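Local coordinates for protein putative rhamnosidase (Streptomyces avermitilis, PDB 3W5M) that hydrolyses terminal non-reducing alpha-L-rhamnose residues from rhamnosides, including citrus flavonoids such as naringin and the arabinogalactan protein gum arabic, at residues 11-16 with 710-715; 73-78 with 106-111; 659-664 with 704-709. All coordinates share one frame; numbering follows the deposited sequence.

Contact 1: residues 11-16 with 710-715; sequences VEYVQR and YGDRQV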
loop_
_atom_site.group_PDB
_atom_site.type_symbol
_atom_site.label_atom_id
_atom_site.label_comp_id
_atom_site.label_asym_id
_atom_site.label_seq_id
_atom_site.Cartn_x
_atom_site.Cartn_y
_atom_site.Cartn_z
ATOM N N VAL A 11 -1.629 -14.537 -19.381
ATOM C CA VAL A 11 -2.046 -15.588 -18.466
ATOM C C VAL A 11 -2.199 -14.905 -17.105
ATOM O O VAL A 11 -1.273 -14.267 -16.609
ATOM C CB VAL A 11 -1.008 -16.722 -18.399
ATOM C CG1 VAL A 11 -1.473 -17.807 -17.430
ATOM C CG2 VAL A 11 -0.787 -17.347 -19.789
ATOM N N GLU A 12 -3.377 -15.016 -16.503
ATOM C CA GLU A 12 -3.615 -14.327 -15.239
ATOM C C GLU A 12 -3.172 -12.853 -15.279
ATOM O O GLU A 12 -2.482 -12.387 -14.360
ATOM C CB GLU A 12 -2.973 -15.086 -14.061
ATOM C CG GLU A 12 -3.536 -16.484 -13.820
ATOM C CD GLU A 12 -4.958 -16.446 -13.250
ATOM O OE1 GLU A 12 -5.275 -15.525 -12.446
ATOM O OE2 GLU A 12 -5.768 -17.340 -13.592
ATOM N N TYR A 13 -3.612 -12.143 -16.327
ATOM C CA TYR A 13 -3.424 -10.698 -16.505
ATOM C C TYR A 13 -2.020 -10.295 -16.908
ATOM O O TYR A 13 -1.752 -9.112 -17.054
ATOM C CB TYR A 13 -3.803 -9.919 -15.222
ATOM C CG TYR A 13 -5.286 -9.966 -14.929
ATOM C CD1 TYR A 13 -6.143 -9.077 -15.531
ATOM C CD2 TYR A 13 -5.815 -10.895 -14.030
ATOM C CE1 TYR A 13 -7.508 -9.095 -15.262
ATOM C CE2 TYR A 13 -7.188 -10.931 -13.750
ATOM C CZ TYR A 13 -8.026 -10.033 -14.381
ATOM O OH TYR A 13 -9.395 -10.000 -14.115
ATOM N N VAL A 14 -1.108 -11.237 -17.057
ATOM C CA VAL A 14 0.275 -10.802 -17.356
ATOM C C VAL A 14 0.895 -11.610 -18.511
ATOM O O VAL A 14 0.494 -12.733 -18.768
ATOM C CB VAL A 14 1.217 -10.791 -16.116
ATOM C CG1 VAL A 14 0.631 -10.031 -14.916
ATOM C CG2 VAL A 14 1.631 -12.176 -15.719
ATOM N N GLN A 15 1.913 -11.045 -19.159
ATOM C CA GLN A 15 2.650 -11.767 -20.165
ATOM C C GLN A 15 3.758 -12.566 -19.480
ATOM O O GLN A 15 4.534 -12.021 -18.694
ATOM C CB GLN A 15 3.249 -10.779 -21.179
ATOM C CG GLN A 15 2.208 -9.965 -21.933
ATOM C CD GLN A 15 2.630 -9.710 -23.367
ATOM O OE1 GLN A 15 3.647 -9.068 -23.631
ATOM N NE2 GLN A 15 1.872 -10.257 -24.299
ATOM N N ARG A 16 3.803 -13.865 -19.742
ATOM C CA ARG A 16 4.901 -14.719 -19.226
ATOM C C ARG A 16 5.114 -14.711 -17.699
ATOM O O ARG A 16 6.225 -14.452 -17.214
ATOM C CB ARG A 16 6.215 -14.401 -19.977
ATOM C CG ARG A 16 6.110 -14.539 -21.486
ATOM C CD ARG A 16 7.405 -14.112 -22.182
ATOM N NE ARG A 16 7.628 -12.686 -21.952
ATOM C CZ ARG A 16 7.124 -11.698 -22.696
ATOM N NH1 ARG A 16 6.377 -11.930 -23.776
ATOM N NH2 ARG A 16 7.363 -10.457 -22.335
ATOM N N TYR A 710 -13.487 -5.750 -15.546
ATOM C CA TYR A 710 -12.676 -6.818 -16.155
ATOM C C TYR A 710 -13.522 -7.996 -16.635
ATOM O O TYR A 710 -13.056 -8.805 -17.434
ATOM C CB TYR A 710 -11.543 -7.303 -15.232
ATOM C CG TYR A 710 -10.652 -6.169 -14.812
ATOM C CD1 TYR A 710 -9.814 -5.540 -15.736
ATOM C CD2 TYR A 710 -10.651 -5.713 -13.491
ATOM C CE1 TYR A 710 -9.002 -4.476 -15.352
ATOM C CE2 TYR A 710 -9.848 -4.650 -13.100
ATOM C CZ TYR A 710 -9.016 -4.036 -14.029
ATOM O OH TYR A 710 -8.230 -2.945 -13.628
ATOM N N GLY A 711 -14.766 -8.083 -16.170
ATOM C CA GLY A 711 -15.583 -9.247 -16.517
ATOM C C GLY A 711 -15.083 -10.487 -15.803
ATOM O O GLY A 711 -15.360 -11.610 -16.247
ATOM N N ASP A 712 -14.359 -10.295 -14.689
ATOM C CA ASP A 712 -13.723 -11.390 -13.957
ATOM C C ASP A 712 -14.734 -12.188 -13.137
ATOM O O ASP A 712 -15.061 -11.786 -12.010
ATOM C CB ASP A 712 -12.644 -10.823 -13.016
ATOM C CG ASP A 712 -11.736 -11.887 -12.447
ATOM O OD1 ASP A 712 -12.219 -12.977 -12.072
ATOM O OD2 ASP A 712 -10.505 -11.630 -12.360
ATOM N N ARG A 713 -15.209 -13.318 -13.678
ATOM C CA ARG A 713 -16.228 -14.124 -12.981
ATOM C C ARG A 713 -15.648 -14.831 -11.774
ATOM O O ARG A 713 -16.348 -15.076 -10.821
ATOM C CB ARG A 713 -16.936 -15.150 -13.920
ATOM C CG ARG A 713 -17.705 -14.476 -15.062
ATOM C CD ARG A 713 -18.262 -15.457 -16.094
ATOM N NE ARG A 713 -19.567 -16.007 -15.709
ATOM C CZ ARG A 713 -19.751 -17.227 -15.201
ATOM N NH1 ARG A 713 -18.721 -18.028 -14.997
ATOM N NH2 ARG A 713 -20.964 -17.645 -14.885
ATOM N N GLN A 714 -14.356 -15.148 -11.791
ATOM C CA GLN A 714 -13.768 -15.850 -10.665
ATOM C C GLN A 714 -13.775 -15.007 -9.382
ATOM O O GLN A 714 -13.951 -15.541 -8.284
ATOM C CB GLN A 714 -12.349 -16.307 -10.992
ATOM C CG GLN A 714 -11.661 -17.050 -9.872
ATOM C CD GLN A 714 -10.331 -17.617 -10.335
ATOM O OE1 GLN A 714 -10.297 -18.659 -10.989
ATOM N NE2 GLN A 714 -9.227 -16.930 -10.012
ATOM N N VAL A 715 -13.599 -13.702 -9.540
ATOM C CA VAL A 715 -13.627 -12.789 -8.400
ATOM C C VAL A 715 -15.010 -12.853 -7.719
ATOM O O VAL A 715 -15.089 -12.829 -6.500
ATOM C CB VAL A 715 -13.297 -11.353 -8.843
ATOM C CG1 VAL A 715 -13.631 -10.363 -7.758
ATOM C CG2 VAL A 715 -11.801 -11.250 -9.148
HETATM O O HOH W 1 -7.123 -18.446 -11.465
#

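Contact 2: residues 73-78 with 106-111; sequences VPYAGP and SWWETG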
loop_
_atom_site.group_PDB
_atom_site.type_symbol
_atom_site.label_atom_id
_atom_site.label_comp_id
_atom_site.label_asym_id
_atom_site.label_seq_id
_atom_site.Cartn_x
_atom_site.Cartn_y
_atom_site.Cartn_z
ATOM N N VAL A 73 -10.087 -17.193 -20.105
ATOM C CA VAL A 73 -10.527 -18.575 -20.370
ATOM C C VAL A 73 -9.648 -19.533 -19.574
ATOM O O VAL A 73 -8.416 -19.553 -19.750
ATOM C CB VAL A 73 -10.468 -18.906 -21.878
ATOM C CG1 VAL A 73 -10.918 -20.354 -22.125
ATOM C CG2 VAL A 73 -11.284 -17.922 -22.679
ATOM N N PRO A 74 -10.250 -20.325 -18.654
ATOM C CA PRO A 74 -9.413 -21.188 -17.807
ATOM C C PRO A 74 -8.794 -22.350 -18.540
ATOM O O PRO A 74 -9.469 -23.060 -19.317
ATOM C CB PRO A 74 -10.371 -21.718 -16.725
ATOM C CG PRO A 74 -11.739 -21.368 -17.181
ATOM C CD PRO A 74 -11.677 -20.345 -18.264
ATOM N N TYR A 75 -7.504 -22.535 -18.305
ATOM C CA TYR A 75 -6.839 -23.790 -18.667
ATOM C C TYR A 75 -7.690 -24.976 -18.233
ATOM O O TYR A 75 -8.116 -25.042 -17.077
ATOM C CB TYR A 75 -5.485 -23.865 -18.003
ATOM C CG TYR A 75 -4.789 -25.202 -18.196
ATOM C CD1 TYR A 75 -4.156 -25.511 -19.399
ATOM C CD2 TYR A 75 -4.771 -26.153 -17.168
ATOM C CE1 TYR A 75 -3.518 -26.735 -19.573
ATOM C CE2 TYR A 75 -4.140 -27.387 -17.330
ATOM C CZ TYR A 75 -3.514 -27.672 -18.528
ATOM O OH TYR A 75 -2.881 -28.881 -18.691
ATOM N N ALA A 76 -7.935 -25.907 -19.147
ATOM C CA ALA A 76 -8.757 -27.089 -18.789
ATOM C C ALA A 76 -8.166 -28.387 -19.305
ATOM O O ALA A 76 -8.885 -29.310 -19.667
ATOM C CB ALA A 76 -10.211 -26.914 -19.240
ATOM N N GLY A 77 -6.844 -28.468 -19.323
ATOM C CA GLY A 77 -6.165 -29.719 -19.641
ATOM C C GLY A 77 -5.789 -30.512 -18.400
ATOM O O GLY A 77 -6.328 -30.272 -17.328
ATOM N N PRO A 78 -4.848 -31.464 -18.551
ATOM C CA PRO A 78 -4.402 -32.341 -17.466
ATOM C C PRO A 78 -3.742 -31.550 -16.332
ATOM O O PRO A 78 -3.230 -30.465 -16.569
ATOM C CB PRO A 78 -3.413 -33.284 -18.164
ATOM C CG PRO A 78 -3.858 -33.292 -19.594
ATOM C CD PRO A 78 -4.299 -31.884 -19.856
ATOM N N SER A 106 3.884 -18.390 -26.466
ATOM C CA SER A 106 4.188 -17.699 -25.222
ATOM C C SER A 106 4.326 -18.755 -24.130
ATOM O O SER A 106 4.292 -19.947 -24.426
ATOM C CB SER A 106 3.088 -16.681 -24.882
ATOM O OG SER A 106 3.517 -15.871 -23.778
ATOM N N TRP A 107 4.489 -18.346 -22.876
ATOM C CA TRP A 107 4.652 -19.341 -21.831
ATOM C C TRP A 107 4.215 -18.809 -20.471
ATOM O O TRP A 107 4.134 -17.575 -20.263
ATOM C CB TRP A 107 6.120 -19.845 -21.776
ATOM C CG TRP A 107 7.171 -18.773 -21.545
ATOM C CD1 TRP A 107 7.948 -18.153 -22.512
ATOM C CD2 TRP A 107 7.593 -18.217 -20.279
ATOM N NE1 TRP A 107 8.789 -17.237 -21.920
ATOM C CE2 TRP A 107 8.604 -17.261 -20.556
ATOM C CE3 TRP A 107 7.211 -18.425 -18.940
ATOM C CZ2 TRP A 107 9.236 -16.524 -19.550
ATOM C CZ3 TRP A 107 7.838 -17.680 -17.933
ATOM C CH2 TRP A 107 8.841 -16.738 -18.247
ATOM N N TRP A 108 3.884 -19.731 -19.570
ATOM C CA TRP A 108 3.871 -19.420 -18.126
ATOM C C TRP A 108 4.657 -20.507 -17.418
ATOM O O TRP A 108 4.836 -21.595 -17.965
ATOM C CB TRP A 108 2.449 -19.282 -17.568
ATOM C CG TRP A 108 1.721 -20.579 -17.281
ATOM C CD1 TRP A 108 1.663 -21.249 -16.090
ATOM C CD2 TRP A 108 0.927 -21.340 -18.205
ATOM N NE1 TRP A 108 0.888 -22.382 -16.215
ATOM C CE2 TRP A 108 0.417 -22.460 -17.499
ATOM C CE3 TRP A 108 0.579 -21.172 -19.557
ATOM C CZ2 TRP A 108 -0.412 -23.406 -18.102
ATOM C CZ3 TRP A 108 -0.241 -22.115 -20.160
ATOM C CH2 TRP A 108 -0.736 -23.214 -19.429
ATOM N N GLU A 109 5.150 -20.218 -16.224
ATOM C CA GLU A 109 5.888 -21.208 -15.473
ATOM C C GLU A 109 5.298 -21.348 -14.078
ATOM O O GLU A 109 5.119 -20.363 -13.366
ATOM C CB GLU A 109 7.385 -20.840 -15.425
ATOM C CG GLU A 109 8.250 -21.893 -14.745
ATOM C CD GLU A 109 9.736 -21.553 -14.777
ATOM O OE1 GLU A 109 10.244 -21.232 -15.872
ATOM O OE2 GLU A 109 10.409 -21.623 -13.723
ATOM N N THR A 110 4.995 -22.589 -13.684
ATOM C CA THR A 110 4.463 -22.827 -12.349
ATOM C C THR A 110 5.536 -22.657 -11.298
ATOM O O THR A 110 6.753 -22.871 -11.549
ATOM C CB THR A 110 3.819 -24.230 -12.242
ATOM O OG1 THR A 110 4.800 -25.230 -12.550
ATOM C CG2 THR A 110 2.685 -24.345 -13.216
ATOM N N GLY A 111 5.096 -22.268 -10.106
ATOM C CA GLY A 111 5.969 -22.302 -8.950
ATOM C C GLY A 111 5.957 -23.648 -8.250
ATOM O O GLY A 111 5.760 -24.711 -8.874
#

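Contact 3: residues 659-664 with 704-709; sequences RFLTKW and WALYQA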
loop_
_atom_site.group_PDB
_atom_site.type_symbol
_atom_site.label_atom_id
_atom_site.label_comp_id
_atom_site.label_asym_id
_atom_site.label_seq_id
_atom_site.Cartn_x
_atom_site.Cartn_y
_atom_site.Cartn_z
ATOM N N ARG A 659 -5.164 -7.953 -10.333
ATOM C CA ARG A 659 -4.348 -8.784 -9.474
ATOM C C ARG A 659 -4.240 -8.136 -8.074
ATOM O O ARG A 659 -4.270 -8.840 -7.051
ATOM C CB ARG A 659 -2.948 -8.943 -10.067
ATOM C CG ARG A 659 -2.883 -9.790 -11.352
ATOM C CD ARG A 659 -1.433 -9.795 -11.869
ATOM N NE ARG A 659 -1.080 -8.444 -12.315
ATOM C CZ ARG A 659 0.149 -7.910 -12.221
ATOM N NH1 ARG A 659 1.159 -8.598 -11.710
ATOM N NH2 ARG A 659 0.348 -6.656 -12.630
ATOM N N PHE A 660 -4.108 -6.801 -8.034
ATOM C CA PHE A 660 -3.864 -6.098 -6.763
ATOM C C PHE A 660 -5.071 -6.235 -5.834
ATOM O O PHE A 660 -4.920 -6.595 -4.670
ATOM C CB PHE A 660 -3.561 -4.605 -6.994
ATOM C CG PHE A 660 -2.964 -3.906 -5.781
ATOM C CD1 PHE A 660 -1.633 -4.166 -5.374
ATOM C CD2 PHE A 660 -3.720 -2.996 -5.054
ATOM C CE1 PHE A 660 -1.084 -3.518 -4.264
ATOM C CE2 PHE A 660 -3.185 -2.346 -3.941
ATOM C CZ PHE A 660 -1.859 -2.606 -3.550
ATOM N N LEU A 661 -6.256 -5.958 -6.363
ATOM C CA LEU A 661 -7.465 -6.043 -5.527
ATOM C C LEU A 661 -7.964 -7.465 -5.315
ATOM O O LEU A 661 -8.549 -7.739 -4.282
ATOM C CB LEU A 661 -8.574 -5.089 -6.019
ATOM C CG LEU A 661 -8.054 -3.652 -5.995
ATOM C CD1 LEU A 661 -9.106 -2.791 -6.676
ATOM C CD2 LEU A 661 -7.725 -3.157 -4.582
ATOM N N THR A 662 -7.716 -8.368 -6.266
ATOM C CA THR A 662 -7.898 -9.821 -6.017
ATOM C C THR A 662 -7.131 -10.268 -4.789
ATOM O O THR A 662 -7.681 -10.922 -3.908
ATOM C CB THR A 662 -7.527 -10.696 -7.247
ATOM O OG1 THR A 662 -8.362 -10.331 -8.348
ATOM C CG2 THR A 662 -7.720 -12.195 -6.952
ATOM N N LYS A 663 -5.847 -9.916 -4.730
ATOM C CA LYS A 663 -5.016 -10.213 -3.589
ATOM C C LYS A 663 -5.608 -9.585 -2.318
ATOM O O LYS A 663 -5.721 -10.254 -1.283
ATOM C CB LYS A 663 -3.586 -9.675 -3.824
ATOM C CG LYS A 663 -2.623 -9.968 -2.695
ATOM C CD LYS A 663 -2.628 -8.839 -1.695
ATOM C CE LYS A 663 -1.553 -9.026 -0.652
ATOM N NZ LYS A 663 -1.661 -7.941 0.339
ATOM N N TRP A 664 -5.984 -8.318 -2.392
ATOM C CA TRP A 664 -6.496 -7.638 -1.198
ATOM C C TRP A 664 -7.811 -8.294 -0.702
ATOM O O TRP A 664 -8.038 -8.396 0.498
ATOM C CB TRP A 664 -6.702 -6.144 -1.404
ATOM C CG TRP A 664 -7.228 -5.483 -0.148
ATOM C CD1 TRP A 664 -6.539 -5.240 1.005
ATOM C CD2 TRP A 664 -8.575 -5.051 0.088
ATOM N NE1 TRP A 664 -7.372 -4.653 1.936
ATOM C CE2 TRP A 664 -8.619 -4.513 1.393
ATOM C CE3 TRP A 664 -9.736 -5.058 -0.682
ATOM C CZ2 TRP A 664 -9.794 -3.999 1.957
ATOM C CZ3 TRP A 664 -10.915 -4.514 -0.130
ATOM C CH2 TRP A 664 -10.929 -4.029 1.196
ATOM N N TRP A 704 -17.612 -6.494 -7.159
ATOM C CA TRP A 704 -18.481 -6.044 -8.232
ATOM C C TRP A 704 -17.791 -5.053 -9.153
ATOM O O TRP A 704 -17.932 -5.126 -10.377
ATOM C CB TRP A 704 -19.786 -5.431 -7.680
ATOM C CG TRP A 704 -20.766 -5.162 -8.771
ATOM C CD1 TRP A 704 -21.160 -3.943 -9.245
ATOM C CD2 TRP A 704 -21.461 -6.147 -9.556
ATOM N NE1 TRP A 704 -22.076 -4.103 -10.271
ATOM C CE2 TRP A 704 -22.279 -5.440 -10.486
ATOM C CE3 TRP A 704 -21.476 -7.557 -9.562
ATOM C CZ2 TRP A 704 -23.096 -6.093 -11.423
ATOM C CZ3 TRP A 704 -22.303 -8.216 -10.498
ATOM C CH2 TRP A 704 -23.103 -7.473 -11.410
ATOM N N ALA A 705 -17.040 -4.124 -8.569
ATOM C CA ALA A 705 -16.285 -3.179 -9.376
ATOM C C ALA A 705 -15.279 -3.903 -10.305
ATOM O O ALA A 705 -15.159 -3.541 -11.473
ATOM C CB ALA A 705 -15.604 -2.131 -8.477
ATOM N N LEU A 706 -14.601 -4.938 -9.807
ATOM C CA LEU A 706 -13.658 -5.714 -10.651
ATOM C C LEU A 706 -14.425 -6.462 -11.732
ATOM O O LEU A 706 -14.023 -6.505 -12.871
ATOM C CB LEU A 706 -12.822 -6.695 -9.841
ATOM C CG LEU A 706 -11.858 -6.168 -8.761
ATOM C CD1 LEU A 706 -11.163 -7.267 -7.966
ATOM C CD2 LEU A 706 -10.793 -5.234 -9.369
ATOM N N TYR A 707 -15.580 -6.989 -11.380
ATOM C CA TYR A 707 -16.385 -7.655 -12.386
ATOM C C TYR A 707 -16.832 -6.707 -13.522
ATOM O O TYR A 707 -16.711 -7.045 -14.712
ATOM C CB TYR A 707 -17.564 -8.376 -11.740
ATOM C CG TYR A 707 -18.398 -9.063 -12.773
ATOM C CD1 TYR A 707 -17.893 -10.192 -13.443
ATOM C CD2 TYR A 707 -19.664 -8.594 -13.114
ATOM C CE1 TYR A 707 -18.643 -10.842 -14.408
ATOM C CE2 TYR A 707 -20.427 -9.250 -14.077
ATOM C CZ TYR A 707 -19.896 -10.367 -14.716
ATOM O OH TYR A 707 -20.608 -11.047 -15.689
ATOM N N GLN A 708 -17.337 -5.528 -13.171
ATOM C CA GLN A 708 -17.682 -4.512 -14.154
ATOM C C GLN A 708 -16.503 -4.110 -15.069
ATOM O O GLN A 708 -16.657 -4.007 -16.299
ATOM C CB GLN A 708 -18.265 -3.281 -13.455
ATOM C CG GLN A 708 -19.649 -3.571 -12.913
ATOM C CD GLN A 708 -20.623 -3.860 -14.046
ATOM O OE1 GLN A 708 -20.763 -3.055 -14.973
ATOM N NE2 GLN A 708 -21.262 -5.019 -14.001
ATOM N N ALA A 709 -15.322 -3.904 -14.481
ATOM C CA ALA A 709 -14.174 -3.450 -15.271
ATOM C C ALA A 709 -13.544 -4.547 -16.102
ATOM O O ALA A 709 -13.100 -4.295 -17.246
ATOM C CB ALA A 709 -13.110 -2.801 -14.377
#

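Contact 1: residues 11-16 with 710-715
Tyr13 and Tyr710, the residues of closest backbone approach, keep their CA atoms 10.0 Å apart, so the type I' turn from Val11 to Val14 meets the link between helices 698-710 and 713-732 through side chains and a water. With CG of Tyr13 anti to its own carbonyl carbon (chi1 -68°), the ring points phenol end first across the interface. Tyr13 OH donates to Asp712 OD2 at 2.6 Å; the acceptor lies at the edge of the ring and is met on its anti side, tilted out of the carboxylate plane. Asp712 OD1 meanwhile caps helix 713-732, accepting from Val715 N at 3.0 Å, from above that plane. The phenol oxygen also rests 3.6 Å from Tyr710 CB, and the rings make a T-shaped pair, the edge of Tyr13 toward the face of Tyr710 with planes 82° apart. Nearby, one water bridges Glu12 OE2, at 2.8 Å, and Gln714 NE2, accepting from the latter. Arg26 forms salt bridges with both Glu12 and Asp712. A single buried carboxylate thus caps a catalytic-domain helix and also accepts from a tyrosine of the N-terminal immunoglobulin-like domain; its several donors fix its rotation and probably favour the charged form.

Contact 2: residues 73-78 with 106-111
Strand 73-74 leads directly into Tyr75, whose ring reaches over to the indole of Trp108 on strand 106-110. Val73 starts the segment as a regular strand residue, its backbone hydrogen-bonded to Leu27 and its side chain against Tyr43. Beyond Pro74 the chain leaves the strand, and Tyr75 turns inward: CG stands anti to the backbone N (chi1 173°), which sets the CD1 side of the ring against Trp108. The backbones here remain 11.6 Å apart between Tyr75 CA and Trp108 CA, and two long aromatic side chains span the distance. Trp108 does its share from the crowded position between its backbone N and carbonyl carbon (chi1 79°), extending the six-membered ring forward so that CH2 comes within 4.1 Å of Tyr75 CD1. The side chains cross at about a right angle in an offset edge-to-face pair, the edge of Trp108 toward the face of Tyr75, with centroids 6.0 Å apart and planes at 68°. This is the interior of a fibronectin type 3-like beta-sandwich: strand 73-74 belongs to the sheet built on strand 26-32, and strand 106-110 is an outermost strand of the four-stranded sheet facing it. Trp60 adds an edge-to-face partner to Tyr75, Trp88 does the same for Trp108, and Val47 touches both. Past Ala76 the chain curls back over the phenol, placing Gly77 N 3.4 Å above the ring centre, on the face opposite Trp108. At Pro78 the curl closes: Tyr75 OH donates to Pro78 O at 2.7 Å, in the carbonyl plane and on a lone pair.

Contact 3: residues 659-664 with 704-709
Leu706 inserts its forked end against Leu661 and Thr662, joining helices 698-710 and 658-671 of the (alpha/alpha)6-barrel that forms the catalytic domain. The tight part lies at the two leucines, whose CA atoms are 8.0 Å apart. With CG of Leu706 anti to its carbonyl carbon (chi1 -63°), both its methyls are directed at Leu661, and the side chains cross obliquely: Leu706 CD1 lies 3.9 Å from Leu661 CB, while CD2 of Leu706 also meets Leu661 CD1, at 4.0 Å. Ile644 of helix 641-654 packs on Leu661 as well, and the side chain of Leu661 is about 10 Å from that of Asp643, a rhamnose-binding residue. Replacing Leu706 by an alanine would remove both methyl branches and would probably cost Leu661 CB and CD1 their contacts with this helix and open a gap between the two helices. The contact is looser toward the partly exposed Thr662, where the nearest approach is Thr662 N, 4.0 Å from Leu706 CD1. No hydrogen bond crosses between the segments, and Val715 of helix 713-732 touches both Thr662 and Leu706. At this edge the threonine hydroxyl stays 4.2 Å from CD1 of Leu706, Thr662 OG1 being hydrogen-bonded to Ala658 O within its own helix.

From the N terminus, the chain first passes the turn in 11-16, which finds its partner only after almost 700 residues, at 710-715; contact 1 therefore closes a very long loop joining the N-terminal domain to the catalytic barrel. Contacts 2 and 3 both fall within that loop, one after the other and without crossing. Contact 2 closes a short loop inside the N-terminal sandwich, uniting its two sheets, and contact 3 closes another between barrel helices. Contact 1 touches both: Val11 CG2 packs on Trp108 CE3 at 4.1 Å, and Val715 CG2 on Thr662 OG1 at 3.6 Å. Contacts 2 and 3 themselves do not meet, their nearest atoms being about 12 Å apart.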